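Local structure of AAC3-I (Uncultured bacterium, 5HMN) at the interface of chains A and B. The protein catalyses acetyl transfer to aminoglycoside antibiotics, as a coenzyme A-binding enzyme of the GNAT fold, and thereby probably confers resistance to them. Coordinates in Å, arbitrary orientation; residue numbers count along the deposited sequence, not the author numbering. Chains: chain A/B, AAC3-I.

Contact 1: the interface of chains A and B. Residues chain A 18, 22, 34-35, 40; chain B 77-78.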
loop_
_atom_site.group_PDB
_atom_site.type_symbol
_atom_site.label_atom_id
_atom_site.label_comp_id
_atom_site.label_asym_id
_atom_site.label_seq_id
_atom_site.Cartn_x
_atom_site.Cartn_y
_atom_site.Cartn_z
ATOM N N MET A 18 -2.292 20.518 4.558
ATOM C CA MET A 18 -1.499 19.296 4.589
ATOM C C MET A 18 -0.271 19.477 5.476
ATOM O O MET A 18 0.100 18.576 6.227
ATOM C CB MET A 18 -1.083 18.894 3.170
ATOM C CG MET A 18 -0.390 17.550 3.083
ATOM S SD MET A 18 -1.550 16.200 3.328
ATOM C CE MET A 18 -0.464 14.925 3.946
ATOM N N LEU A 22 0.749 17.423 8.854
ATOM C CA LEU A 22 2.036 16.769 9.079
ATOM C C LEU A 22 2.534 17.007 10.503
ATOM O O LEU A 22 3.106 16.115 11.123
ATOM C CB LEU A 22 3.073 17.258 8.069
ATOM C CG LEU A 22 2.906 16.778 6.623
ATOM C CD1 LEU A 22 4.011 17.338 5.733
ATOM C CD2 LEU A 22 2.889 15.260 6.558
ATOM N N THR A 34 10.664 13.351 11.312
ATOM C CA THR A 34 10.311 12.652 10.083
ATOM C C THR A 34 9.213 13.379 9.302
ATOM O O THR A 34 9.251 13.435 8.073
ATOM C CB THR A 34 9.851 11.212 10.378
ATOM O OG1 THR A 34 10.886 10.517 11.083
ATOM C CG2 THR A 34 9.535 10.469 9.089
ATOM N N TYR A 35 8.250 13.951 10.020
ATOM C CA TYR A 35 7.059 14.511 9.382
ATOM C C TYR A 35 7.148 16.005 9.092
ATOM O O TYR A 35 6.426 16.512 8.235
ATOM C CB TYR A 35 5.822 14.228 10.241
ATOM C CG TYR A 35 5.385 12.782 10.190
ATOM C CD1 TYR A 35 4.526 12.329 9.197
ATOM C CD2 TYR A 35 5.842 11.867 11.130
ATOM C CE1 TYR A 35 4.133 11.003 9.141
ATOM C CE2 TYR A 35 5.455 10.539 11.083
ATOM C CZ TYR A 35 4.600 10.113 10.087
ATOM O OH TYR A 35 4.207 8.795 10.033
ATOM N N PRO A 40 8.080 18.467 1.917
ATOM C CA PRO A 40 8.145 18.588 0.457
ATOM C C PRO A 40 7.850 20.002 -0.024
ATOM O O PRO A 40 7.382 20.826 0.756
ATOM C CB PRO A 40 7.054 17.627 -0.025
ATOM C CG PRO A 40 6.807 16.703 1.117
ATOM C CD PRO A 40 7.018 17.541 2.341
ATOM N N PHE B 77 3.999 11.671 1.674
ATOM C CA PHE B 77 3.474 13.023 1.818
ATOM C C PHE B 77 4.290 13.854 2.798
ATOM O O PHE B 77 4.284 15.086 2.734
ATOM C CB PHE B 77 2.011 12.958 2.269
ATOM C CG PHE B 77 1.763 11.955 3.370
ATOM C CD1 PHE B 77 1.490 10.624 3.074
ATOM C CD2 PHE B 77 1.821 12.339 4.697
ATOM C CE1 PHE B 77 1.273 9.702 4.083
ATOM C CE2 PHE B 77 1.602 11.425 5.711
ATOM C CZ PHE B 77 1.329 10.105 5.404
ATOM N N GLU B 78 4.993 13.179 3.707
ATOM C CA GLU B 78 5.779 13.877 4.722
ATOM C C GLU B 78 7.117 14.345 4.149
ATOM O O GLU B 78 7.693 15.319 4.622
ATOM C CB GLU B 78 6.009 12.982 5.946
ATOM C CG GLU B 78 6.972 11.822 5.731
ATOM C CD GLU B 78 6.373 10.678 4.926
ATOM O OE1 GLU B 78 5.153 10.697 4.655
ATOM O OE2 GLU B 78 7.130 9.755 4.564
HETATM O O HOH W 1 9.632 16.075 7.116
#
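With its CG lodged between the backbone N and the carbonyl carbon (chi1 44°), B:Phe77 swings its ring toward helix 15-28 of chain A, where A:Met18 and A:Leu22 receive it. A:Met18 answers with CG anti to its own backbone N (chi1 -173°) and a bend at chi2 that carries the terminal methyl CE to the ring, 3.5 Å from CD2 of B:Phe77, the two side chains crossing at about a right angle. A:Leu22, one helical turn on, sends its branch CD2 to the rim of the same ring, in its plane, 3.6 Å from B:Phe77 CD2. One ring carbon is thus held by two residues of a single helix.

The neighbouring residue illustrates how an acidic side chain can take part in packing. The chain of B:Glu78 is bent, so that its carboxylate oxygen OE1 lies over the centre of the B:Phe77 ring, 3.6 Å above its plane. Its methylene CB packs against CD1 of A:Tyr35, 3.6 Å away, the two side chains crossing obliquely, so the aliphatic part of this acid serves as packing surface. On the backbone side, A:Pro40 lays CD 3.3 Å from the carbonyl O of B:Glu78, while its CG approaches the O of B:Phe77. Water 1 links the main chains, standing 2.8 Å from the O of A:Thr34 and 3.2 Å from the O of B:Glu78.

The patch is a socket formed by two helices and a loop of one subunit, filled by a loop of the other; with its symmetric twin it probably helps hold the two copies together, if the deposited dimer is the biological one.

Contact 2: the interface of chains A and B. Residues chain A 126, 143-145; chain B 145-147.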
loop_
_atom_site.group_PDB
_atom_site.type_symbol
_atom_site.label_atom_id
_atom_site.label_comp_id
_atom_site.label_asym_id
_atom_site.label_seq_id
_atom_site.Cartn_x
_atom_site.Cartn_y
_atom_site.Cartn_z
ATOM N N THR A 126 2.199 -3.621 16.675
ATOM C CA THR A 126 1.803 -4.437 17.838
ATOM C C THR A 126 2.244 -4.060 19.263
ATOM O O THR A 126 1.670 -4.555 20.233
ATOM C CB THR A 126 2.170 -5.919 17.612
ATOM O OG1 THR A 126 3.454 -6.006 16.983
ATOM C CG2 THR A 126 1.132 -6.596 16.730
ATOM N N ARG A 143 -9.312 -8.948 12.320
ATOM C CA ARG A 143 -7.884 -9.009 12.606
ATOM C C ARG A 143 -7.237 -10.288 12.091
ATOM O O ARG A 143 -7.781 -11.384 12.246
ATOM C CB ARG A 143 -7.642 -8.877 14.116
ATOM C CG ARG A 143 -6.407 -9.605 14.625
ATOM C CD ARG A 143 -5.896 -9.013 15.930
ATOM N NE ARG A 143 -6.978 -8.670 16.847
ATOM C CZ ARG A 143 -6.794 -8.159 18.059
ATOM N NH1 ARG A 143 -5.565 -7.937 18.509
ATOM N NH2 ARG A 143 -7.838 -7.871 18.825
ATOM N N GLU A 144 -6.072 -10.139 11.471
ATOM C CA GLU A 144 -5.251 -11.287 11.115
ATOM C C GLU A 144 -3.781 -10.944 11.314
ATOM O O GLU A 144 -3.345 -9.838 11.005
ATOM C CB GLU A 144 -5.520 -11.734 9.677
ATOM C CG GLU A 144 -5.317 -10.665 8.623
ATOM C CD GLU A 144 -5.589 -11.182 7.222
ATOM O OE1 GLU A 144 -5.765 -12.409 7.067
ATOM O OE2 GLU A 144 -5.633 -10.366 6.277
ATOM N N GLU A 145 -3.028 -11.895 11.854
ATOM C CA GLU A 145 -1.619 -11.683 12.172
ATOM C C GLU A 145 -0.723 -12.030 10.990
ATOM O O GLU A 145 -0.685 -13.176 10.540
ATOM C CB GLU A 145 -1.227 -12.511 13.400
ATOM C CG GLU A 145 -1.909 -12.045 14.675
ATOM C CD GLU A 145 -2.022 -13.131 15.721
ATOM O OE1 GLU A 145 -1.151 -14.028 15.750
ATOM O OE2 GLU A 145 -2.990 -13.086 16.512
ATOM N N GLU B 145 6.550 -8.146 13.340
ATOM C CA GLU B 145 5.218 -8.741 13.374
ATOM C C GLU B 145 4.158 -7.678 13.614
ATOM O O GLU B 145 4.193 -6.968 14.618
ATOM C CB GLU B 145 5.122 -9.829 14.438
ATOM C CG GLU B 145 4.174 -10.957 14.053
ATOM C CD GLU B 145 3.606 -11.692 15.251
ATOM O OE1 GLU B 145 3.786 -11.208 16.388
ATOM O OE2 GLU B 145 2.979 -12.756 15.057
ATOM N N VAL B 146 3.219 -7.561 12.678
ATOM C CA VAL B 146 2.174 -6.552 12.758
ATOM C C VAL B 146 0.784 -7.174 12.704
ATOM O O VAL B 146 0.632 -8.373 12.465
ATOM C CB VAL B 146 2.295 -5.517 11.620
ATOM C CG1 VAL B 146 3.690 -4.906 11.598
ATOM C CG2 VAL B 146 1.974 -6.164 10.279
ATOM N N LEU B 147 -0.226 -6.342 12.929
ATOM C CA LEU B 147 -1.617 -6.758 12.812
ATOM C C LEU B 147 -2.252 -6.187 11.548
ATOM O O LEU B 147 -2.097 -5.008 11.243
ATOM C CB LEU B 147 -2.412 -6.317 14.038
ATOM C CG LEU B 147 -2.144 -7.099 15.319
ATOM C CD1 LEU B 147 -3.064 -6.633 16.431
ATOM C CD2 LEU B 147 -2.328 -8.581 15.062
#
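B:Leu147 is the apolar wedge of this antiparallel strand contact, and three side chains of chain A meet it at different angles. A:Glu145 lies beside it, the two side chains pointing the same way; its methylene CG is 3.5 Å from CD2 of B:Leu147. Both residues place CG anti to the carbonyl carbon (chi1 -73° in B:Leu147), and a similar first torsion at bridged positions is consistent with the two side chains lying side by side. Beyond CG the glutamate chain is extended.

A:Arg143 approaches obliquely. Its CD reaches both methyl branches, at 3.7 Å from B:Leu147 CD2, and a bend at chi3 brings the guanidinium nitrogen NH1 to 3.5 Å from CD1 of the leucine. The aliphatic stem and guanidinium group therefore both pack against the methyl branches of the leucine. A:Thr126, in a loop, crosses the leucine at about a right angle, with its methyl CG2 3.6 Å from B:Leu147 CG.

The two branches of A:Thr126 divide the work: while the methyl packs, the hydroxyl OG1 donates a hydrogen bond of 2.7 Å to the main-chain O of B:Glu145. The approach is fairly direct, with an angle of 158° at the carbonyl oxygen, the donor tilted 21° from the carbonyl plane. Nearby, the carboxylates of the two Glu145 copies come within 4.4 Å, measured from A:Glu145 OE1 to B:Glu145 OE2; if both are charged, this would probably cost some stability unless solvent or other groups offset it.

A backbone bridge pairs A:Glu145 with B:Leu147. The patch is thus a strand-to-strand junction between the copies of strand 142-152, in which a leucine and a threonine hydroxyl probably help set the register of this strand pairing in the deposited dimer.

Contact 1 and contact 2 are separate patches of one two-fold interface between these GNAT-fold chains. Their C-alpha centres lie about 26 Å apart, and the two share no residue. Contact 1 joins helices 15-28 and 32-36 to a loop that follows strand 64-75 of the partner, whereas contact 2 joins strand 142-152 to its own copy, with help from the loop after strand 119-124. Because the interface is two-fold symmetric, both recur with the chains exchanged. Such well-separated attachments should resist rocking between subunits, although the structure alone does not show that the dimer forms in solution.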